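Local coordinates for protein lipoxygenase (Cyanothece sp., PDB 5EK8) that probably adds both atoms of molecular oxygen to polyunsaturated fatty acids, using a non-heme iron held in a helical domain, at residues N574-L584 with Q614-K625; L584-R592 with I604-Q614. One frame throughout, in Å; residues are numbered along the deposited sequence.

In the fold
Both contacts are built on helix 608-623, contact 1 along its C-terminal part and contact 2 at its N-terminal end. Their centres lie about 13 Å apart, and contact 2 falls within the chain span that contact 1 brings together. Leu584 and Gln614 belong to both, and Asn587 ND2 probably bonds Glu580 O at 3.2 Å, tying the loop of contact 2 back to helix 577-581. Contact 1 supplies Asn574 to the iron site, which His359, His364, His570 and Ile668 complete; the side chain of Asn574 is about 3 Å from the metal. Contact 2 lies away from the iron; its Ala590 side chain is about 7 Å from a bound sodium ion.

Contact 1: N574-L584 with Q614-K625; sequences NDSQSDEGGEL and QVYIFSVLNGIK
Gln614 NE2 gives a hydrogen bond to Gly581 O at 2.9 Å, a little tilted from both the amide and carbonyl planes, and a second one to Asn587 O. With CG opposite the backbone N (chi1 173°) and the chain extended beyond, the amide reaches across to the Gly581 carbonyl. A leucine here would probably leave both carbonyls without their shared donor and the Gly581 turn less firmly tied to helix 614-623. Gly581 O also meets the Phe618 ring at its edge, 3.2 Å from CD2, while Gln577 O lies over one face. The Gln577 amide, bonded through NE2 to Glu355, puts OE1 3.6 Å from Leu621 CB. Helix 577-581 runs nearly antiparallel to helix 614-623, at 152°, just after the helix whose His570 and Asn574 belong to the lipoxygenase iron site. Asn574 ND2 bonds Asp575 OD1 at 3.0 Å, in its own amide plane, and Leu621 O weakly at 3.4 Å; together they favour this rotation of the amide, consistent with OD1 facing the iron. Asp575 OD1 also pairs with Arg663, and OD2 forms a weak salt bridge with Lys625 NZ at 3.3 Å. Leu584 CD2 packs on Val615 CG2, the side chains crossing at about a right angle.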
ATOM      1  N   ASN A 574       1.478   6.803   6.713  1.00 48.44           N
ATOM      2  CA  ASN A 574       0.075   7.142   6.503  1.00 47.12           C
ATOM      3  C   ASN A 574      -0.537   7.923   7.662  1.00 49.87           C
ATOM      4  O   ASN A 574      -1.188   8.944   7.453  1.00 48.18           O
ATOM      5  CB  ASN A 574      -0.737   5.873   6.250  1.00 45.14           C
ATOM      6  CG  ASN A 574      -2.181   6.162   5.930  1.00 52.12           C
ATOM      7  OD1 ASN A 574      -2.522   6.466   4.785  1.00 52.38           O
ATOM      8  ND2 ASN A 574      -3.047   6.064   6.938  1.00 57.11           N
ATOM      9  N   ASP A 575      -0.320   7.449   8.883  1.00 52.35           N
ATOM     10  CA  ASP A 575      -0.939   8.069  10.050  1.00 52.72           C
ATOM     11  C   ASP A 575      -0.222   9.349  10.469  1.00 52.35           C
ATOM     12  O   ASP A 575      -0.625  10.004  11.431  1.00 58.07           O
ATOM     13  CB  ASP A 575      -0.982   7.087  11.224  1.00 53.18           C
ATOM     14  CG  ASP A 575      -1.835   5.853  10.934  1.00 55.53           C
ATOM     15  OD1 ASP A 575      -2.521   5.820   9.887  1.00 51.63           O
ATOM     16  OD2 ASP A 575      -1.821   4.916  11.766  1.00 59.22           O
ATOM     17  N   SER A 576       0.833   9.709   9.744  1.00 47.13           N
ATOM     18  CA  SER A 576       1.557  10.944  10.023  1.00 45.56           C
ATOM     19  C   SER A 576       1.151  12.043   9.054  1.00 41.69           C
ATOM     20  O   SER A 576       1.684  13.155   9.099  1.00 43.06           O
ATOM     21  CB  SER A 576       3.067  10.723   9.944  1.00 51.13           C
ATOM     22  OG  SER A 576       3.506   9.786  10.912  1.00 57.90           O
ATOM     23  N   GLN A 577       0.203  11.727   8.178  1.00 40.13           N
ATOM     24  CA  GLN A 577      -0.216  12.668   7.146  1.00 44.34           C
ATOM     25  C   GLN A 577      -0.878  13.915   7.741  1.00 46.73           C
ATOM     26  O   GLN A 577      -0.616  15.033   7.300  1.00 48.62           O
ATOM     27  CB  GLN A 577      -1.157  11.984   6.150  1.00 44.05           C
ATOM     28  CG  GLN A 577      -0.447  11.101   5.135  1.00 43.80           C
ATOM     29  CD  GLN A 577      -1.410  10.354   4.228  1.00 47.46           C
ATOM     30  OE1 GLN A 577      -2.242   9.576   4.696  1.00 55.00           O
ATOM     31  NE2 GLN A 577      -1.298  10.585   2.926  1.00 41.73           N
ATOM     32  N   SER A 578      -1.722  13.732   8.750  1.00 48.58           N
ATOM     33  CA  SER A 578      -2.337  14.880   9.410  1.00 47.97           C
ATOM     34  C   SER A 578      -1.312  15.696  10.177  1.00 44.89           C
ATOM     35  O   SER A 578      -1.333  16.926  10.136  1.00 40.97           O
ATOM     36  CB  SER A 578      -3.446  14.435  10.359  1.00 45.09           C
ATOM     37  OG  SER A 578      -4.710  14.747   9.811  1.00 46.28           O
ATOM     38  N   ASP A 579      -0.412  14.999  10.865  1.00 45.40           N
ATOM     39  CA  ASP A 579       0.581  15.649  11.711  1.00 47.99           C
ATOM     40  C   ASP A 579       1.524  16.539  10.917  1.00 50.53           C
ATOM     41  O   ASP A 579       2.049  17.521  11.437  1.00 54.06           O
ATOM     42  CB  ASP A 579       1.395  14.607  12.480  1.00 50.82           C
ATOM     43  CG  ASP A 579       0.537  13.746  13.378  1.00 51.84           C
ATOM     44  OD1 ASP A 579      -0.653  14.077  13.559  1.00 57.72           O
ATOM     45  OD2 ASP A 579       1.052  12.742  13.909  1.00 49.38           O
ATOM     46  N   GLU A 580       1.738  16.195   9.654  1.00 51.22           N
ATOM     47  CA  GLU A 580       2.667  16.951   8.833  1.00 47.85           C
ATOM     48  C   GLU A 580       1.950  17.945   7.931  1.00 44.54           C
ATOM     49  O   GLU A 580       2.446  19.042   7.697  1.00 45.00           O
ATOM     50  CB  GLU A 580       3.529  16.010   7.986  1.00 42.44           C
ATOM     51  CG  GLU A 580       5.008  16.342   8.038  1.00 37.87           C
ATOM     52  CD  GLU A 580       5.622  16.058   9.402  1.00 40.95           C
ATOM     53  OE1 GLU A 580       5.365  14.965   9.957  1.00 38.40           O
ATOM     54  OE2 GLU A 580       6.357  16.929   9.919  1.00 43.33           O
ATOM     55  N   GLY A 581       0.781  17.565   7.428  1.00 38.62           N
ATOM     56  CA  GLY A 581       0.128  18.359   6.405  1.00 42.04           C
ATOM     57  C   GLY A 581      -1.300  18.783   6.679  1.00 45.35           C
ATOM     58  O   GLY A 581      -1.976  19.276   5.778  1.00 44.57           O
ATOM     59  N   GLY A 582      -1.757  18.598   7.914  1.00 47.58           N
ATOM     60  CA  GLY A 582      -3.104  18.990   8.294  1.00 45.19           C
ATOM     61  C   GLY A 582      -3.300  20.494   8.369  1.00 45.74           C
ATOM     62  O   GLY A 582      -4.412  20.991   8.199  1.00 47.65           O
ATOM     63  N   GLU A 583      -2.214  21.221   8.619  1.00 48.04           N
ATOM     64  CA  GLU A 583      -2.266  22.676   8.729  1.00 49.40           C
ATOM     65  C   GLU A 583      -1.618  23.362   7.526  1.00 51.24           C
ATOM     66  O   GLU A 583      -0.408  23.271   7.318  1.00 47.82           O
ATOM     67  CB  GLU A 583      -1.590  23.135  10.020  1.00 50.29           C
ATOM     68  CG  GLU A 583      -1.506  24.641  10.166  1.00 52.95           C
ATOM     69  CD  GLU A 583      -0.772  25.068  11.422  1.00 52.57           C
ATOM     70  OE1 GLU A 583       0.131  24.323  11.866  1.00 44.43           O
ATOM     71  OE2 GLU A 583      -1.107  26.146  11.969  1.00 54.97           O
ATOM     72  N   LEU A 584      -2.447  24.063   6.759  1.00 51.90           N
ATOM     73  CA  LEU A 584      -2.055  24.680   5.493  1.00 49.13           C
ATOM     74  C   LEU A 584      -0.913  25.681   5.620  1.00 52.40           C
ATOM     75  O   LEU A 584      -0.021  25.729   4.767  1.00 54.47           O
ATOM     76  CB  LEU A 584      -3.265  25.369   4.863  1.00 48.58           C
ATOM     77  CG  LEU A 584      -4.463  24.451   4.613  1.00 47.79           C
ATOM     78  CD1 LEU A 584      -5.769  25.237   4.608  1.00 48.41           C
ATOM     79  CD2 LEU A 584      -4.280  23.705   3.301  1.00 43.97           C
ATOM     80  N   GLN A 614      -6.703  19.259   0.165  1.00 38.46           N
ATOM     81  CA  GLN A 614      -5.543  18.813   0.937  1.00 40.43           C
ATOM     82  C   GLN A 614      -5.959  18.338   2.322  1.00 45.60           C
ATOM     83  O   GLN A 614      -5.775  17.160   2.683  1.00 47.78           O
ATOM     84  CB  GLN A 614      -4.511  19.938   1.069  1.00 36.36           C
ATOM     85  CG  GLN A 614      -3.347  19.613   2.007  1.00 34.14           C
ATOM     86  CD  GLN A 614      -2.404  20.795   2.205  1.00 37.10           C
ATOM     87  OE1 GLN A 614      -2.391  21.733   1.408  1.00 43.93           O
ATOM     88  NE2 GLN A 614      -1.614  20.756   3.276  1.00 31.69           N
ATOM     89  N   VAL A 615      -6.539  19.260   3.090  1.00 48.93           N
ATOM     90  CA  VAL A 615      -6.940  18.944   4.458  1.00 48.85           C
ATOM     91  C   VAL A 615      -7.954  17.795   4.497  1.00 47.68           C
ATOM     92  O   VAL A 615      -7.856  16.885   5.329  1.00 50.76           O
ATOM     93  CB  VAL A 615      -7.526  20.173   5.166  1.00 49.92           C
ATOM     94  CG1 VAL A 615      -7.811  19.856   6.631  1.00 46.08           C
ATOM     95  CG2 VAL A 615      -6.567  21.350   5.041  1.00 49.96           C
ATOM     96  N   TYR A 616      -8.911  17.834   3.577  1.00 42.59           N
ATOM     97  CA  TYR A 616      -9.929  16.795   3.477  1.00 46.80           C
ATOM     98  C   TYR A 616      -9.316  15.409   3.315  1.00 50.13           C
ATOM     99  O   TYR A 616      -9.589  14.506   4.106  1.00 54.75           O
ATOM    100  CB  TYR A 616     -10.873  17.080   2.309  1.00 50.16           C
ATOM    101  CG  TYR A 616     -11.849  15.965   2.017  1.00 53.66           C
ATOM    102  CD1 TYR A 616     -12.936  15.734   2.847  1.00 54.86           C
ATOM    103  CD2 TYR A 616     -11.688  15.147   0.903  1.00 55.29           C
ATOM    104  CE1 TYR A 616     -13.826  14.717   2.582  1.00 57.46           C
ATOM    105  CE2 TYR A 616     -12.580  14.129   0.627  1.00 53.84           C
ATOM    106  CZ  TYR A 616     -13.646  13.917   1.473  1.00 56.99           C
ATOM    107  OH  TYR A 616     -14.542  12.907   1.217  1.00 58.42           O
ATOM    108  N   ILE A 617      -8.479  15.254   2.293  1.00 50.51           N
ATOM    109  CA  ILE A 617      -7.876  13.965   1.994  1.00 49.59           C
ATOM    110  C   ILE A 617      -7.001  13.480   3.139  1.00 49.34           C
ATOM    111  O   ILE A 617      -7.071  12.309   3.508  1.00 51.62           O
ATOM    112  CB  ILE A 617      -7.038  14.013   0.697  1.00 50.46           C
ATOM    113  CG1 ILE A 617      -7.953  14.148  -0.518  1.00 51.33           C
ATOM    114  CG2 ILE A 617      -6.200  12.750   0.546  1.00 44.57           C
ATOM    115  CD1 ILE A 617      -8.903  12.982  -0.681  1.00 51.33           C
ATOM    116  N   PHE A 618      -6.182  14.362   3.709  1.00 48.94           N
ATOM    117  CA  PHE A 618      -5.313  13.919   4.802  1.00 51.41           C
ATOM    118  C   PHE A 618      -6.137  13.424   5.993  1.00 61.35           C
ATOM    119  O   PHE A 618      -5.882  12.337   6.543  1.00 65.01           O
ATOM    120  CB  PHE A 618      -4.372  15.039   5.238  1.00 47.36           C
ATOM    121  CG  PHE A 618      -3.278  15.319   4.260  1.00 46.46           C
ATOM    122  CD1 PHE A 618      -2.879  14.352   3.353  1.00 49.08           C
ATOM    123  CD2 PHE A 618      -2.646  16.546   4.243  1.00 48.98           C
ATOM    124  CE1 PHE A 618      -1.871  14.606   2.442  1.00 46.91           C
ATOM    125  CE2 PHE A 618      -1.632  16.808   3.336  1.00 49.18           C
ATOM    126  CZ  PHE A 618      -1.245  15.837   2.434  1.00 45.72           C
ATOM    127  N   SER A 619      -7.140  14.217   6.364  1.00 62.87           N
ATOM    128  CA  SER A 619      -8.010  13.908   7.497  1.00 60.48           C
ATOM    129  C   SER A 619      -8.800  12.618   7.289  1.00 66.77           C
ATOM    130  O   SER A 619      -9.021  11.853   8.230  1.00 73.23           O
ATOM    131  CB  SER A 619      -8.965  15.069   7.747  1.00 52.88           C
ATOM    132  OG  SER A 619      -8.263  16.300   7.727  1.00 49.31           O
ATOM    133  N   VAL A 620      -9.225  12.383   6.052  1.00 64.80           N
ATOM    134  CA  VAL A 620      -9.924  11.150   5.703  1.00 64.77           C
ATOM    135  C   VAL A 620      -8.988   9.949   5.796  1.00 69.51           C
ATOM    136  O   VAL A 620      -9.290   8.964   6.473  1.00 70.96           O
ATOM    137  CB  VAL A 620     -10.524  11.218   4.279  1.00 62.23           C
ATOM    138  CG1 VAL A 620     -10.751   9.816   3.716  1.00 61.68           C
ATOM    139  CG2 VAL A 620     -11.817  12.021   4.280  1.00 61.50           C
ATOM    140  N   LEU A 621      -7.847  10.045   5.119  1.00 69.93           N
ATOM    141  CA  LEU A 621      -6.904   8.937   5.020  1.00 70.08           C
ATOM    142  C   LEU A 621      -6.357   8.506   6.377  1.00 72.65           C
ATOM    143  O   LEU A 621      -6.148   7.315   6.609  1.00 72.78           O
ATOM    144  CB  LEU A 621      -5.746   9.300   4.086  1.00 68.05           C
ATOM    145  CG  LEU A 621      -6.056   9.368   2.587  1.00 63.65           C
ATOM    146  CD1 LEU A 621      -4.769   9.510   1.776  1.00 62.45           C
ATOM    147  CD2 LEU A 621      -6.855   8.151   2.138  1.00 57.59           C
ATOM    148  N   ASN A 622      -6.114   9.454   7.276  1.00 81.71           N
ATOM    149  CA  ASN A 622      -5.643   9.057   8.598  1.00 88.19           C
ATOM    150  C   ASN A 622      -6.811   8.826   9.569  1.00 85.65           C
ATOM    151  O   ASN A 622      -6.633   8.224  10.628  1.00 90.28           O
ATOM    152  CB  ASN A 622      -4.649  10.093   9.149  1.00101.76           C
ATOM    153  CG  ASN A 622      -5.244  10.976  10.246  1.00117.67           C
ATOM    154  OD1 ASN A 622      -6.302  11.593  10.077  1.00124.41           O
ATOM    155  ND2 ASN A 622      -4.551  11.042  11.379  1.00120.13           N
ATOM    156  N   GLY A 623      -8.003   9.289   9.193  1.00 79.55           N
ATOM    157  CA  GLY A 623      -9.182   9.147  10.032  1.00 77.51           C
ATOM    158  C   GLY A 623      -9.815   7.765   9.984  1.00 70.89           C
ATOM    159  O   GLY A 623     -10.509   7.358  10.917  1.00 69.24           O
ATOM    160  N   ILE A 624      -9.587   7.050   8.887  1.00 64.12           N
ATOM    161  CA  ILE A 624     -10.061   5.676   8.744  1.00 57.70           C
ATOM    162  C   ILE A 624      -9.010   4.711   9.282  1.00 57.46           C
ATOM    163  O   ILE A 624      -7.932   4.570   8.698  1.00 61.82           O
ATOM    164  CB  ILE A 624     -10.374   5.333   7.272  1.00 49.85           C
ATOM    165  CG1 ILE A 624     -11.400   6.311   6.698  1.00 48.30           C
ATOM    166  CG2 ILE A 624     -10.881   3.909   7.151  1.00 46.07           C
ATOM    167  CD1 ILE A 624     -11.499   6.273   5.194  1.00 44.81           C
ATOM    168  N   LYS A 625      -9.317   4.046  10.391  1.00 55.32           N
ATOM    169  CA  LYS A 625      -8.316   3.240  11.077  1.00 57.57           C
ATOM    170  C   LYS A 625      -8.829   1.860  11.480  1.00 57.04           C
ATOM    171  O   LYS A 625      -8.982   1.570  12.662  1.00 66.34           O
ATOM    172  CB  LYS A 625      -7.806   3.991  12.312  1.00 64.36           C
ATOM    173  CG  LYS A 625      -6.436   3.544  12.794  1.00 69.73           C
ATOM    174  CD  LYS A 625      -5.775   4.622  13.633  1.00 74.51           C
ATOM    175  CE  LYS A 625      -4.302   4.320  13.853  1.00 78.72           C
ATOM    176  NZ  LYS A 625      -3.588   5.490  14.436  1.00 80.63           N
TER

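Contact 2: L584-R592 with I604-Q614; sequences LAYNSLALR and IAPDPIEATNQ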
ATOM      1  N   LEU A 584      -2.447  24.063   6.759  1.00 51.90           N
ATOM      2  CA  LEU A 584      -2.055  24.680   5.493  1.00 49.13           C
ATOM      3  C   LEU A 584      -0.913  25.681   5.620  1.00 52.40           C
ATOM      4  O   LEU A 584      -0.021  25.729   4.767  1.00 54.47           O
ATOM      5  CB  LEU A 584      -3.265  25.369   4.863  1.00 48.58           C
ATOM      6  CG  LEU A 584      -4.463  24.451   4.613  1.00 47.79           C
ATOM      7  CD1 LEU A 584      -5.769  25.237   4.608  1.00 48.41           C
ATOM      8  CD2 LEU A 584      -4.280  23.705   3.301  1.00 43.97           C
ATOM      9  N   ALA A 585      -0.935  26.480   6.679  1.00 49.92           N
ATOM     10  CA  ALA A 585       0.098  27.494   6.863  1.00 49.09           C
ATOM     11  C   ALA A 585       1.478  26.862   7.062  1.00 48.67           C
ATOM     12  O   ALA A 585       2.511  27.472   6.775  1.00 44.94           O
ATOM     13  CB  ALA A 585      -0.249  28.388   8.039  1.00 40.00           C
ATOM     14  N   TYR A 586       1.477  25.630   7.554  1.00 46.65           N
ATOM     15  CA  TYR A 586       2.701  24.954   7.958  1.00 43.02           C
ATOM     16  C   TYR A 586       3.254  24.058   6.854  1.00 40.66           C
ATOM     17  O   TYR A 586       4.469  23.870   6.737  1.00 36.68           O
ATOM     18  CB  TYR A 586       2.436  24.138   9.223  1.00 30.82           C
ATOM     19  CG  TYR A 586       3.578  23.256   9.660  1.00 39.74           C
ATOM     20  CD1 TYR A 586       4.712  23.792  10.256  1.00 43.72           C
ATOM     21  CD2 TYR A 586       3.519  21.879   9.487  1.00 37.84           C
ATOM     22  CE1 TYR A 586       5.760  22.980  10.659  1.00 44.64           C
ATOM     23  CE2 TYR A 586       4.556  21.060   9.891  1.00 40.57           C
ATOM     24  CZ  TYR A 586       5.673  21.613  10.480  1.00 43.35           C
ATOM     25  OH  TYR A 586       6.711  20.796  10.874  1.00 46.78           O
ATOM     26  N   ASN A 587       2.357  23.517   6.039  1.00 40.53           N
ATOM     27  CA  ASN A 587       2.766  22.576   5.013  1.00 42.12           C
ATOM     28  C   ASN A 587       1.743  22.375   3.904  1.00 45.46           C
ATOM     29  O   ASN A 587       0.545  22.558   4.104  1.00 47.15           O
ATOM     30  CB  ASN A 587       3.087  21.228   5.652  1.00 40.16           C
ATOM     31  CG  ASN A 587       4.309  20.576   5.039  1.00 44.09           C
ATOM     32  OD1 ASN A 587       4.756  20.977   3.966  1.00 47.22           O
ATOM     33  ND2 ASN A 587       4.856  19.569   5.716  1.00 41.32           N
ATOM     34  N   SER A 588       2.239  22.012   2.726  1.00 43.28           N
ATOM     35  CA  SER A 588       1.391  21.654   1.596  1.00 41.49           C
ATOM     36  C   SER A 588       2.193  20.821   0.597  1.00 45.37           C
ATOM     37  O   SER A 588       3.396  20.609   0.774  1.00 44.04           O
ATOM     38  CB  SER A 588       0.820  22.902   0.925  1.00 38.37           C
ATOM     39  OG  SER A 588       1.846  23.824   0.616  1.00 39.90           O
ATOM     40  N   LEU A 589       1.530  20.340  -0.447  1.00 46.66           N
ATOM     41  CA  LEU A 589       2.205  19.521  -1.447  1.00 43.14           C
ATOM     42  C   LEU A 589       2.929  20.389  -2.466  1.00 41.86           C
ATOM     43  O   LEU A 589       3.697  19.880  -3.287  1.00 49.97           O
ATOM     44  CB  LEU A 589       1.207  18.595  -2.143  1.00 44.94           C
ATOM     45  CG  LEU A 589       0.617  17.501  -1.249  1.00 41.83           C
ATOM     46  CD1 LEU A 589      -0.525  16.774  -1.951  1.00 41.49           C
ATOM     47  CD2 LEU A 589       1.695  16.518  -0.841  1.00 40.29           C
ATOM     48  N   ALA A 590       2.699  21.699  -2.393  1.00 33.57           N
ATOM     49  CA  ALA A 590       3.344  22.657  -3.286  1.00 34.37           C
ATOM     50  C   ALA A 590       3.102  24.097  -2.847  1.00 39.84           C
ATOM     51  O   ALA A 590       2.260  24.362  -1.990  1.00 45.07           O
ATOM     52  CB  ALA A 590       2.857  22.461  -4.718  1.00 34.63           C
ATOM     53  N   LEU A 591       3.847  25.023  -3.446  1.00 39.49           N
ATOM     54  CA  LEU A 591       3.642  26.452  -3.226  1.00 38.62           C
ATOM     55  C   LEU A 591       3.529  27.175  -4.568  1.00 44.05           C
ATOM     56  O   LEU A 591       3.795  26.590  -5.621  1.00 44.13           O
ATOM     57  CB  LEU A 591       4.781  27.041  -2.391  1.00 41.56           C
ATOM     58  CG  LEU A 591       4.978  26.480  -0.977  1.00 45.48           C
ATOM     59  CD1 LEU A 591       6.123  27.185  -0.267  1.00 50.04           C
ATOM     60  CD2 LEU A 591       3.706  26.589  -0.157  1.00 36.90           C
ATOM     61  N   ARG A 592       3.137  28.445  -4.536  1.00 46.71           N
ATOM     62  CA  ARG A 592       2.874  29.184  -5.768  1.00 48.15           C
ATOM     63  C   ARG A 592       3.492  30.581  -5.777  1.00 53.09           C
ATOM     64  O   ARG A 592       3.918  31.093  -4.743  1.00 57.30           O
ATOM     65  CB  ARG A 592       1.361  29.298  -6.004  1.00 47.44           C
ATOM     66  CG  ARG A 592       0.636  27.963  -6.048  1.00 51.28           C
ATOM     67  CD  ARG A 592      -0.827  28.093  -6.466  1.00 53.33           C
ATOM     68  NE  ARG A 592      -1.652  28.781  -5.478  1.00 50.57           N
ATOM     69  CZ  ARG A 592      -2.200  29.976  -5.675  1.00 56.84           C
ATOM     70  NH1 ARG A 592      -2.009  30.608  -6.825  1.00 61.80           N
ATOM     71  NH2 ARG A 592      -2.945  30.539  -4.729  1.00 56.22           N
ATOM     72  N   ILE A 604       0.834  32.595  -2.135  1.00 56.61           N
ATOM     73  CA  ILE A 604       1.877  31.588  -1.969  1.00 51.87           C
ATOM     74  C   ILE A 604       1.268  30.208  -1.739  1.00 52.01           C
ATOM     75  O   ILE A 604       1.654  29.231  -2.374  1.00 52.44           O
ATOM     76  CB  ILE A 604       2.805  31.939  -0.781  1.00 49.30           C
ATOM     77  CG1 ILE A 604       3.529  33.260  -1.034  1.00 51.00           C
ATOM     78  CG2 ILE A 604       3.793  30.829  -0.518  1.00 51.14           C
ATOM     79  CD1 ILE A 604       4.002  33.424  -2.457  1.00 53.54           C
ATOM     80  N   ALA A 605       0.306  30.147  -0.827  1.00 54.96           N
ATOM     81  CA  ALA A 605      -0.338  28.899  -0.433  1.00 51.12           C
ATOM     82  C   ALA A 605      -1.239  28.326  -1.537  1.00 50.19           C
ATOM     83  O   ALA A 605      -1.524  29.013  -2.520  1.00 52.37           O
ATOM     84  CB  ALA A 605      -1.134  29.132   0.844  1.00 46.65           C
ATOM     85  N   PRO A 606      -1.661  27.053  -1.395  1.00 45.05           N
ATOM     86  CA  PRO A 606      -2.652  26.469  -2.308  1.00 44.57           C
ATOM     87  C   PRO A 606      -3.904  27.335  -2.465  1.00 49.34           C
ATOM     88  O   PRO A 606      -4.314  27.984  -1.506  1.00 53.85           O
ATOM     89  CB  PRO A 606      -3.009  25.143  -1.629  1.00 41.41           C
ATOM     90  CG  PRO A 606      -1.788  24.770  -0.875  1.00 40.58           C
ATOM     91  CD  PRO A 606      -1.116  26.046  -0.460  1.00 41.76           C
ATOM     92  N   ASP A 607      -4.504  27.350  -3.652  1.00 51.26           N
ATOM     93  CA  ASP A 607      -5.758  28.068  -3.833  1.00 52.27           C
ATOM     94  C   ASP A 607      -6.833  27.344  -3.005  1.00 56.85           C
ATOM     95  O   ASP A 607      -6.627  26.189  -2.620  1.00 58.06           O
ATOM     96  CB  ASP A 607      -6.119  28.180  -5.329  1.00 50.35           C
ATOM     97  CG  ASP A 607      -6.390  26.836  -5.999  1.00 54.68           C
ATOM     98  OD1 ASP A 607      -6.315  26.785  -7.249  1.00 55.38           O
ATOM     99  OD2 ASP A 607      -6.686  25.842  -5.303  1.00 55.54           O
ATOM    100  N   PRO A 608      -7.961  28.018  -2.709  1.00 54.78           N
ATOM    101  CA  PRO A 608      -8.989  27.468  -1.812  1.00 52.55           C
ATOM    102  C   PRO A 608      -9.355  26.000  -2.060  1.00 51.23           C
ATOM    103  O   PRO A 608      -9.400  25.217  -1.107  1.00 48.84           O
ATOM    104  CB  PRO A 608     -10.191  28.371  -2.086  1.00 54.37           C
ATOM    105  CG  PRO A 608      -9.582  29.688  -2.394  1.00 56.22           C
ATOM    106  CD  PRO A 608      -8.291  29.396  -3.123  1.00 55.39           C
ATOM    107  N   ILE A 609      -9.591  25.631  -3.315  1.00 49.71           N
ATOM    108  CA  ILE A 609     -10.049  24.283  -3.633  1.00 48.67           C
ATOM    109  C   ILE A 609      -8.934  23.238  -3.411  1.00 45.31           C
ATOM    110  O   ILE A 609      -9.182  22.126  -2.904  1.00 38.95           O
ATOM    111  CB  ILE A 609     -10.604  24.234  -5.074  1.00 54.42           C
ATOM    112  CG1 ILE A 609     -11.191  22.862  -5.392  1.00 58.26           C
ATOM    113  CG2 ILE A 609      -9.560  24.653  -6.076  1.00 60.88           C
ATOM    114  CD1 ILE A 609     -12.357  22.933  -6.365  1.00 61.44           C
ATOM    115  N   GLU A 610      -7.700  23.615  -3.730  1.00 47.49           N
ATOM    116  CA  GLU A 610      -6.554  22.761  -3.442  1.00 51.81           C
ATOM    117  C   GLU A 610      -6.343  22.614  -1.940  1.00 53.84           C
ATOM    118  O   GLU A 610      -6.003  21.536  -1.455  1.00 52.86           O
ATOM    119  CB  GLU A 610      -5.283  23.312  -4.084  1.00 56.98           C
ATOM    120  CG  GLU A 610      -5.168  23.050  -5.574  1.00 65.15           C
ATOM    121  CD  GLU A 610      -3.798  23.410  -6.118  1.00 68.45           C
ATOM    122  OE1 GLU A 610      -3.432  22.894  -7.196  1.00 67.81           O
ATOM    123  OE2 GLU A 610      -3.091  24.209  -5.466  1.00 69.48           O
ATOM    124  N   ALA A 611      -6.543  23.710  -1.212  1.00 53.02           N
ATOM    125  CA  ALA A 611      -6.352  23.725   0.236  1.00 48.94           C
ATOM    126  C   ALA A 611      -7.349  22.809   0.941  1.00 44.66           C
ATOM    127  O   ALA A 611      -6.978  21.911   1.726  1.00 42.67           O
ATOM    128  CB  ALA A 611      -6.477  25.140   0.763  1.00 49.42           C
ATOM    129  N   THR A 612      -8.623  23.039   0.649  1.00 39.89           N
ATOM    130  CA  THR A 612      -9.669  22.250   1.265  1.00 43.21           C
ATOM    131  C   THR A 612      -9.513  20.784   0.890  1.00 44.37           C
ATOM    132  O   THR A 612      -9.689  19.915   1.739  1.00 45.37           O
ATOM    133  CB  THR A 612     -11.083  22.750   0.888  1.00 43.86           C
ATOM    134  OG1 THR A 612     -12.067  21.922   1.523  1.00 45.37           O
ATOM    135  CG2 THR A 612     -11.305  22.743  -0.614  1.00 34.72           C
ATOM    136  N   ASN A 613      -9.150  20.502  -0.360  1.00 46.49           N
ATOM    137  CA  ASN A 613      -8.953  19.110  -0.750  1.00 44.49           C
ATOM    138  C   ASN A 613      -7.762  18.477  -0.033  1.00 40.41           C
ATOM    139  O   ASN A 613      -7.812  17.304   0.341  1.00 39.32           O
ATOM    140  CB  ASN A 613      -8.791  18.996  -2.264  1.00 51.14           C
ATOM    141  CG  ASN A 613     -10.120  19.042  -2.987  1.00 57.08           C
ATOM    142  OD1 ASN A 613     -10.775  18.014  -3.173  1.00 57.13           O
ATOM    143  ND2 ASN A 613     -10.540  20.239  -3.378  1.00 61.08           N
ATOM    144  N   GLN A 614      -6.703  19.259   0.165  1.00 38.46           N
ATOM    145  CA  GLN A 614      -5.543  18.813   0.937  1.00 40.43           C
ATOM    146  C   GLN A 614      -5.959  18.338   2.322  1.00 45.60           C
ATOM    147  O   GLN A 614      -5.775  17.160   2.683  1.00 47.78           O
ATOM    148  CB  GLN A 614      -4.511  19.938   1.069  1.00 36.36           C
ATOM    149  CG  GLN A 614      -3.347  19.613   2.007  1.00 34.14           C
ATOM    150  CD  GLN A 614      -2.404  20.795   2.205  1.00 37.10           C
ATOM    151  OE1 GLN A 614      -2.391  21.733   1.408  1.00 43.93           O
ATOM    152  NE2 GLN A 614      -1.614  20.756   3.276  1.00 31.69           N
TER
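The Arg592 guanidinium has Asp607 CB over one face and Ala605 O at its edge. Arg592 NE donates to Ala605 O at 3.0 Å, the oxygen lying 27° out of the guanidinium plane, and NH2 adds a weak bond to the same acceptor. A bend at chi3 (-68°) brings the group alongside the 605-607 backbone. Beside it, Arg592 N bonds Ile604 O in the carbonyl plane, on a lone pair, at 2.7 Å, and Ile604 CA returns a C-H...O contact to Arg592 O. Gln614 NE2, already bonded to Gly581 O, gives its second N-H to Asn587 O at 2.9 Å; that oxygen lies in the amide plane, but the donor sits above the plane of the Asn587 carbonyl. Ser588 CB rests against Pro606 CG at 3.7 Å, and its OG turns back to bond Ala590 O. Leu584 CD2 meets Ala611 CB, also at 3.7 Å. Asp607 is the N-cap of helix 608-623, its OD2 accepting from Glu610 N at 2.9 Å. Leu584, Ala605 and Ala611 lean on helix 221-227, Pro608, Ile609 and Thr612 touch helix 188-214, and Asn587, Ser588 and Leu589 set the loop against the long helix 337-377.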